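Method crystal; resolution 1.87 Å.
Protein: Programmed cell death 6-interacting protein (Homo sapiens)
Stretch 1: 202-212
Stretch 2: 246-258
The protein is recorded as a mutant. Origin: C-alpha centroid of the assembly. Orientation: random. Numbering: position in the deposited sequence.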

ATOM      1  N   PRO A 202      -8.139   8.904  10.113  1.00 62.68           N
ATOM      2  CA  PRO A 202      -7.211   7.873  10.622  1.00 65.49           C
ATOM      3  C   PRO A 202      -7.688   6.443  10.429  1.00 65.36           C
ATOM      4  O   PRO A 202      -6.868   5.562  10.133  1.00 56.81           O
ATOM      5  CB  PRO A 202      -7.082   8.235  12.106  1.00 68.03           C
ATOM      6  CG  PRO A 202      -7.316   9.725  12.144  1.00 64.05           C
ATOM      7  CD  PRO A 202      -8.336  10.009  11.076  1.00 63.92           C
ATOM      8  N   ASP A 203      -8.989   6.184  10.585  1.00 60.48           N
ATOM      9  CA  ASP A 203      -9.481   4.818  10.411  1.00 71.69           C
ATOM     10  C   ASP A 203      -9.292   4.335   8.977  1.00 58.50           C
ATOM     11  O   ASP A 203      -8.882   3.193   8.746  1.00 58.15           O
ATOM     12  CB  ASP A 203     -10.949   4.734  10.817  1.00 83.08           C
ATOM     13  CG  ASP A 203     -11.124   4.426  12.286  1.00100.50           C
ATOM     14  OD1 ASP A 203     -10.189   4.716  13.064  1.00 99.16           O
ATOM     15  OD2 ASP A 203     -12.189   3.889  12.665  1.00113.71           O
ATOM     16  N   THR A 204      -9.581   5.194   8.000  1.00 54.69           N
ATOM     17  CA  THR A 204      -9.458   4.792   6.604  1.00 52.47           C
ATOM     18  C   THR A 204      -8.003   4.579   6.209  1.00 48.36           C
ATOM     19  O   THR A 204      -7.671   3.570   5.576  1.00 44.54           O
ATOM     20  CB  THR A 204     -10.105   5.836   5.695  1.00 53.00           C
ATOM     21  OG1 THR A 204     -11.471   6.024   6.082  1.00 55.34           O
ATOM     22  CG2 THR A 204     -10.048   5.379   4.243  1.00 50.96           C
ATOM     23  N   VAL A 205      -7.119   5.530   6.546  1.00 48.84           N
ATOM     24  CA  VAL A 205      -5.735   5.413   6.091  1.00 47.37           C
ATOM     25  C   VAL A 205      -4.989   4.359   6.895  1.00 48.81           C
ATOM     26  O   VAL A 205      -4.038   3.752   6.394  1.00 44.12           O
ATOM     27  CB  VAL A 205      -5.007   6.772   6.131  1.00 46.43           C
ATOM     28  CG1 VAL A 205      -5.440   7.642   4.945  1.00 44.75           C
ATOM     29  CG2 VAL A 205      -5.243   7.493   7.451  1.00 46.56           C
ATOM     30  N   GLY A 206      -5.403   4.104   8.136  1.00 49.72           N
ATOM     31  CA  GLY A 206      -4.862   2.962   8.852  1.00 48.62           C
ATOM     32  C   GLY A 206      -5.169   1.648   8.157  1.00 48.30           C
ATOM     33  O   GLY A 206      -4.317   0.758   8.077  1.00 49.46           O
ATOM     34  N   THR A 207      -6.390   1.508   7.632  1.00 46.50           N
ATOM     35  CA  THR A 207      -6.725   0.275   6.922  1.00 43.84           C
ATOM     36  C   THR A 207      -5.979   0.189   5.595  1.00 40.20           C
ATOM     37  O   THR A 207      -5.458  -0.870   5.237  1.00 39.40           O
ATOM     38  CB  THR A 207      -8.237   0.168   6.705  1.00 46.93           C
ATOM     39  OG1 THR A 207      -8.889   0.042   7.971  1.00 51.16           O
ATOM     40  CG2 THR A 207      -8.579  -1.057   5.855  1.00 43.12           C
ATOM     41  N   LEU A 208      -5.913   1.298   4.854  1.00 41.81           N
ATOM     42  CA  LEU A 208      -5.124   1.313   3.627  1.00 42.37           C
ATOM     43  C   LEU A 208      -3.666   0.967   3.905  1.00 34.75           C
ATOM     44  O   LEU A 208      -3.024   0.284   3.102  1.00 35.03           O
ATOM     45  CB  LEU A 208      -5.214   2.687   2.953  1.00 42.42           C
ATOM     46  CG  LEU A 208      -6.603   3.068   2.433  1.00 38.36           C
ATOM     47  CD1 LEU A 208      -6.607   4.518   1.949  1.00 39.64           C
ATOM     48  CD2 LEU A 208      -7.008   2.129   1.314  1.00 41.14           C
ATOM     49  N   SER A 209      -3.118   1.458   5.017  1.00 41.81           N
ATOM     50  CA  SER A 209      -1.734   1.133   5.343  1.00 40.52           C
ATOM     51  C   SER A 209      -1.552  -0.371   5.508  1.00 43.33           C
ATOM     52  O   SER A 209      -0.571  -0.951   5.023  1.00 41.27           O
ATOM     53  CB  SER A 209      -1.319   1.861   6.619  1.00 41.62           C
ATOM     54  OG  SER A 209      -0.006   1.508   7.005  1.00 45.98           O
ATOM     55  N   LEU A 210      -2.489  -1.023   6.190  1.00 40.16           N
ATOM     56  CA  LEU A 210      -2.396  -2.471   6.367  1.00 36.48           C
ATOM     57  C   LEU A 210      -2.584  -3.220   5.052  1.00 37.83           C
ATOM     58  O   LEU A 210      -1.906  -4.229   4.803  1.00 38.49           O
ATOM     59  CB  LEU A 210      -3.418  -2.913   7.405  1.00 38.59           C
ATOM     60  CG  LEU A 210      -3.448  -4.400   7.734  1.00 45.17           C
ATOM     61  CD1 LEU A 210      -2.048  -4.923   8.042  1.00 53.97           C
ATOM     62  CD2 LEU A 210      -4.384  -4.598   8.911  1.00 45.00           C
ATOM     63  N   ILE A 211      -3.493  -2.756   4.191  1.00 38.10           N
ATOM     64  CA  ILE A 211      -3.677  -3.412   2.895  1.00 38.56           C
ATOM     65  C   ILE A 211      -2.378  -3.380   2.088  1.00 43.06           C
ATOM     66  O   ILE A 211      -1.979  -4.379   1.474  1.00 35.53           O
ATOM     67  CB  ILE A 211      -4.833  -2.752   2.120  1.00 36.92           C
ATOM     68  CG1 ILE A 211      -6.166  -3.008   2.819  1.00 39.23           C
ATOM     69  CG2 ILE A 211      -4.847  -3.240   0.663  1.00 36.73           C
ATOM     70  CD1 ILE A 211      -7.328  -2.189   2.253  1.00 39.86           C
ATOM     71  N   MET A 212      -1.707  -2.224   2.068  1.00 34.51           N
ATOM     72  CA  MET A 212      -0.458  -2.108   1.321  1.00 34.55           C
ATOM     73  C   MET A 212       0.637  -2.951   1.945  1.00 36.00           C
ATOM     74  O   MET A 212       1.475  -3.521   1.236  1.00 36.89           O
ATOM     75  CB  MET A 212      -0.019  -0.636   1.259  1.00 40.74           C
ATOM     76  CG  MET A 212      -1.006   0.283   0.551  1.00 41.30           C
ATOM     77  SD  MET A 212      -1.300  -0.213  -1.164  1.00 46.80           S
ATOM     78  CE  MET A 212      -3.068   0.045  -1.328  1.00 46.48           C
ATOM     79  N   GLY A 246      -5.980 -10.911   6.733  1.00 39.60           N
ATOM     80  CA  GLY A 246      -7.059 -11.150   7.683  1.00 37.22           C
ATOM     81  C   GLY A 246      -7.332  -9.948   8.563  1.00 46.90           C
ATOM     82  O   GLY A 246      -8.485  -9.554   8.765  1.00 47.78           O
ATOM     83  N   ASP A 247      -6.267  -9.347   9.103  1.00 43.71           N
ATOM     84  CA  ASP A 247      -6.415  -8.132   9.898  1.00 42.36           C
ATOM     85  C   ASP A 247      -7.056  -7.018   9.079  1.00 46.55           C
ATOM     86  O   ASP A 247      -7.914  -6.285   9.580  1.00 43.79           O
ATOM     87  CB  ASP A 247      -5.052  -7.677  10.430  1.00 49.47           C
ATOM     88  CG  ASP A 247      -4.538  -8.541  11.574  1.00 63.11           C
ATOM     89  OD1 ASP A 247      -5.313  -9.357  12.112  1.00 67.10           O
ATOM     90  OD2 ASP A 247      -3.357  -8.389  11.943  1.00 78.73           O
ATOM     91  N   ALA A 248      -6.657  -6.887   7.812  1.00 42.86           N
ATOM     92  CA  ALA A 248      -7.213  -5.840   6.961  1.00 41.82           C
ATOM     93  C   ALA A 248      -8.704  -6.045   6.714  1.00 45.66           C
ATOM     94  O   ALA A 248      -9.496  -5.100   6.833  1.00 43.24           O
ATOM     95  CB  ALA A 248      -6.451  -5.783   5.643  1.00 37.71           C
ATOM     96  N   PHE A 249      -9.117  -7.267   6.345  1.00 43.47           N
ATOM     97  CA  PHE A 249     -10.533  -7.456   6.045  1.00 42.56           C
ATOM     98  C   PHE A 249     -11.383  -7.316   7.304  1.00 44.76           C
ATOM     99  O   PHE A 249     -12.515  -6.823   7.233  1.00 47.92           O
ATOM    100  CB  PHE A 249     -10.743  -8.790   5.304  1.00 58.65           C
ATOM    101  CG  PHE A 249     -11.263  -9.917   6.148  1.00 53.89           C
ATOM    102  CD1 PHE A 249     -12.617 -10.053   6.403  1.00 58.90           C
ATOM    103  CD2 PHE A 249     -10.399 -10.899   6.614  1.00 77.83           C
ATOM    104  CE1 PHE A 249     -13.100 -11.103   7.163  1.00 71.83           C
ATOM    105  CE2 PHE A 249     -10.873 -11.970   7.373  1.00 78.80           C
ATOM    106  CZ  PHE A 249     -12.223 -12.071   7.648  1.00 82.46           C
ATOM    107  N   LYS A 250     -10.838  -7.665   8.471  1.00 45.99           N
ATOM    108  CA  LYS A 250     -11.583  -7.458   9.707  1.00 53.17           C
ATOM    109  C   LYS A 250     -11.821  -5.979   9.985  1.00 53.00           C
ATOM    110  O   LYS A 250     -12.847  -5.623  10.569  1.00 48.96           O
ATOM    111  CB  LYS A 250     -10.864  -8.125  10.881  1.00 60.33           C
ATOM    112  CG  LYS A 250     -10.977  -9.640  10.875  1.00 65.63           C
ATOM    113  CD  LYS A 250     -10.114 -10.292  11.949  1.00 80.21           C
ATOM    114  CE  LYS A 250     -10.184 -11.824  11.874  1.00 82.63           C
ATOM    115  NZ  LYS A 250      -9.614 -12.407  10.610  1.00 81.22           N
ATOM    116  N   GLN A 251     -10.904  -5.096   9.571  1.00 51.91           N
ATOM    117  CA  GLN A 251     -11.157  -3.664   9.729  1.00 58.99           C
ATOM    118  C   GLN A 251     -12.186  -3.145   8.731  1.00 48.92           C
ATOM    119  O   GLN A 251     -12.746  -2.070   8.943  1.00 53.44           O
ATOM    120  CB  GLN A 251      -9.856  -2.867   9.585  1.00 54.62           C
ATOM    121  CG  GLN A 251      -8.819  -3.210  10.638  1.00 54.88           C
ATOM    122  CD  GLN A 251      -7.501  -2.520  10.399  1.00 67.66           C
ATOM    123  OE1 GLN A 251      -7.384  -1.672   9.518  1.00 65.28           O
ATOM    124  NE2 GLN A 251      -6.492  -2.883  11.182  1.00 72.02           N
ATOM    125  N   CYS A 252     -12.442  -3.883   7.653  1.00 53.87           N
ATOM    126  CA  CYS A 252     -13.453  -3.518   6.670  1.00 59.27           C
ATOM    127  C   CYS A 252     -14.803  -4.153   6.934  1.00 51.39           C
ATOM    128  O   CYS A 252     -15.772  -3.794   6.256  1.00 58.48           O
ATOM    129  CB  CYS A 252     -13.018  -3.940   5.268  1.00 56.45           C
ATOM    130  SG  CYS A 252     -11.542  -3.174   4.748  1.00 52.53           S
ATOM    131  N   GLN A 253     -14.881  -5.068   7.904  1.00 47.50           N
ATOM    132  CA  GLN A 253     -16.065  -5.907   8.061  1.00 57.42           C
ATOM    133  C   GLN A 253     -17.331  -5.081   8.209  1.00 61.79           C
ATOM    134  O   GLN A 253     -18.372  -5.413   7.628  1.00 61.20           O
ATOM    135  CB  GLN A 253     -15.894  -6.825   9.269  1.00 55.34           C
ATOM    136  CG  GLN A 253     -15.622  -8.259   8.931  1.00 72.98           C
ATOM    137  CD  GLN A 253     -15.641  -9.117  10.168  1.00 81.47           C
ATOM    138  OE1 GLN A 253     -15.626  -8.600  11.289  1.00 80.84           O
ATOM    139  NE2 GLN A 253     -15.690 -10.430   9.983  1.00 84.44           N
ATOM    140  N   TYR A 254     -17.269  -4.004   8.989  1.00 60.48           N
ATOM    141  CA  TYR A 254     -18.451  -3.227   9.319  1.00 62.63           C
ATOM    142  C   TYR A 254     -18.404  -1.824   8.722  1.00 67.27           C
ATOM    143  O   TYR A 254     -19.199  -0.971   9.117  1.00 70.33           O
ATOM    144  CB  TYR A 254     -18.620  -3.163  10.839  1.00 66.13           C
ATOM    145  CG  TYR A 254     -18.717  -4.530  11.495  1.00 61.53           C
ATOM    146  CD1 TYR A 254     -19.899  -5.253  11.463  1.00 67.59           C
ATOM    147  CD2 TYR A 254     -17.619  -5.098  12.130  1.00 71.59           C
ATOM    148  CE1 TYR A 254     -19.993  -6.508  12.057  1.00 70.62           C
ATOM    149  CE2 TYR A 254     -17.700  -6.354  12.721  1.00 68.63           C
ATOM    150  CZ  TYR A 254     -18.895  -7.051  12.685  1.00 68.63           C
ATOM    151  OH  TYR A 254     -18.989  -8.293  13.277  1.00 79.71           O
ATOM    152  N   LYS A 255     -17.502  -1.580   7.772  1.00 62.83           N
ATOM    153  CA  LYS A 255     -17.321  -0.275   7.152  1.00 68.66           C
ATOM    154  C   LYS A 255     -17.604  -0.387   5.662  1.00 61.93           C
ATOM    155  O   LYS A 255     -17.300  -1.407   5.039  1.00 61.93           O
ATOM    156  CB  LYS A 255     -15.894   0.246   7.367  1.00 73.26           C
ATOM    157  CG  LYS A 255     -15.433   0.272   8.816  1.00 76.38           C
ATOM    158  CD  LYS A 255     -15.644   1.637   9.443  1.00 80.36           C
ATOM    159  CE  LYS A 255     -15.110   1.684  10.862  1.00 87.54           C
ATOM    160  NZ  LYS A 255     -15.442   2.972  11.539  1.00103.56           N
ATOM    161  N   ASP A 256     -18.197   0.650   5.092  1.00 62.34           N
ATOM    162  CA  ASP A 256     -18.439   0.699   3.656  1.00 67.89           C
ATOM    163  C   ASP A 256     -17.799   1.942   3.054  1.00 69.20           C
ATOM    164  O   ASP A 256     -18.376   2.610   2.193  1.00 63.88           O
ATOM    165  CB  ASP A 256     -19.929   0.656   3.343  1.00 72.94           C
ATOM    166  CG  ASP A 256     -20.204   0.298   1.894  1.00 83.47           C
ATOM    167  OD1 ASP A 256     -19.546  -0.628   1.369  1.00 82.97           O
ATOM    168  OD2 ASP A 256     -21.070   0.959   1.278  1.00 88.45           O
ATOM    169  N   THR A 257     -16.596   2.271   3.511  1.00 58.23           N
ATOM    170  CA  THR A 257     -15.971   3.495   3.031  1.00 60.58           C
ATOM    171  C   THR A 257     -15.092   3.231   1.814  1.00 56.93           C
ATOM    172  O   THR A 257     -15.077   4.034   0.875  1.00 54.19           O
ATOM    173  CB  THR A 257     -15.184   4.153   4.168  1.00 58.36           C
ATOM    174  OG1 THR A 257     -14.109   3.309   4.579  1.00 75.01           O
ATOM    175  CG2 THR A 257     -16.091   4.371   5.354  1.00 65.38           C
ATOM    176  N   LEU A 258     -14.399   2.091   1.788  1.00 45.83           N
ATOM    177  CA  LEU A 258     -13.571   1.739   0.647  1.00 43.10           C
ATOM    178  C   LEU A 258     -14.437   1.204  -0.491  1.00 46.71           C
ATOM    179  O   LEU A 258     -15.590   0.824  -0.276  1.00 49.48           O
ATOM    180  CB  LEU A 258     -12.519   0.714   1.062  1.00 46.05           C
ATOM    181  CG  LEU A 258     -11.524   1.266   2.084  1.00 51.89           C
ATOM    182  CD1 LEU A 258     -10.494   0.202   2.468  1.00 45.24           C
ATOM    183  CD2 LEU A 258     -10.841   2.542   1.544  1.00 48.67           C
TER
HETATM  184  O   HOH W   1     -13.361   4.326   6.712  1.00 53.31           O
HETATM  185  O   HOH W   2     -11.844   0.732   7.590  1.00 65.44           O

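Helix 202-212 packs against the nearly antiparallel helix that opens stretch 2 (it begins earlier in the chain), with 154° between their directions and 8.9 Å between their axes, and then against the loop that follows. Direct polar contacts are few: one hydrogen bond, made by Thr207, and one salt bridge, between Asp203 and Lys255. The Thr207 hydroxyl is the donor in the one direct hydrogen bond between the stretches, from Thr207 OG1 to Gln251 OE1 at 2.8 Å. The same oxygen also accepts a hydrogen bond from water 2 (3.1 Å to Thr207 OG1), which donates as well to the backbone carbonyl, Gln251 O, at 3.2 Å. Thr207 OG1 is thus used as both donor and acceptor, and the water gives Gln251 O a partner across the gap.

A second water serves the pair Thr204 and Thr257. Thr204 OG1 and Thr257 OG1 stand 4.1 Å apart, too far for a direct hydrogen bond, and water 1 bridges them, donating to Thr204 OG1 at 2.6 Å and lying 2.5 Å from Thr257 OG1. Thr204 OG1 is also hydrogen-bonded elsewhere in the structure. At the exposed margin, Asp203 OD2 and Lys255 NZ form a salt bridge at 3.6 Å, a rather long separation.

Apolar side chains make most of the remaining contacts. Ala248 has a small side chain directed toward the first helix, and it receives both Leu210 (CG to Ala248 CB, 3.9 Å) and Ile211 (CG1 to Ala248 CB, 4.0 Å); the CA atoms of Leu210 and Ala248 come within 5.9 Å. Leu258, beyond the turn from Cys252 to Lys255, extends the apolar patch: its CD2 lies 3.9 Å from Leu208 CD2, and its CD1 4.0 Å from Ile211 CD1. The methyl of Thr207 joins this patch, with CG2 3.8 Å from Cys252 SG, while its hydroxyl serves the polar network.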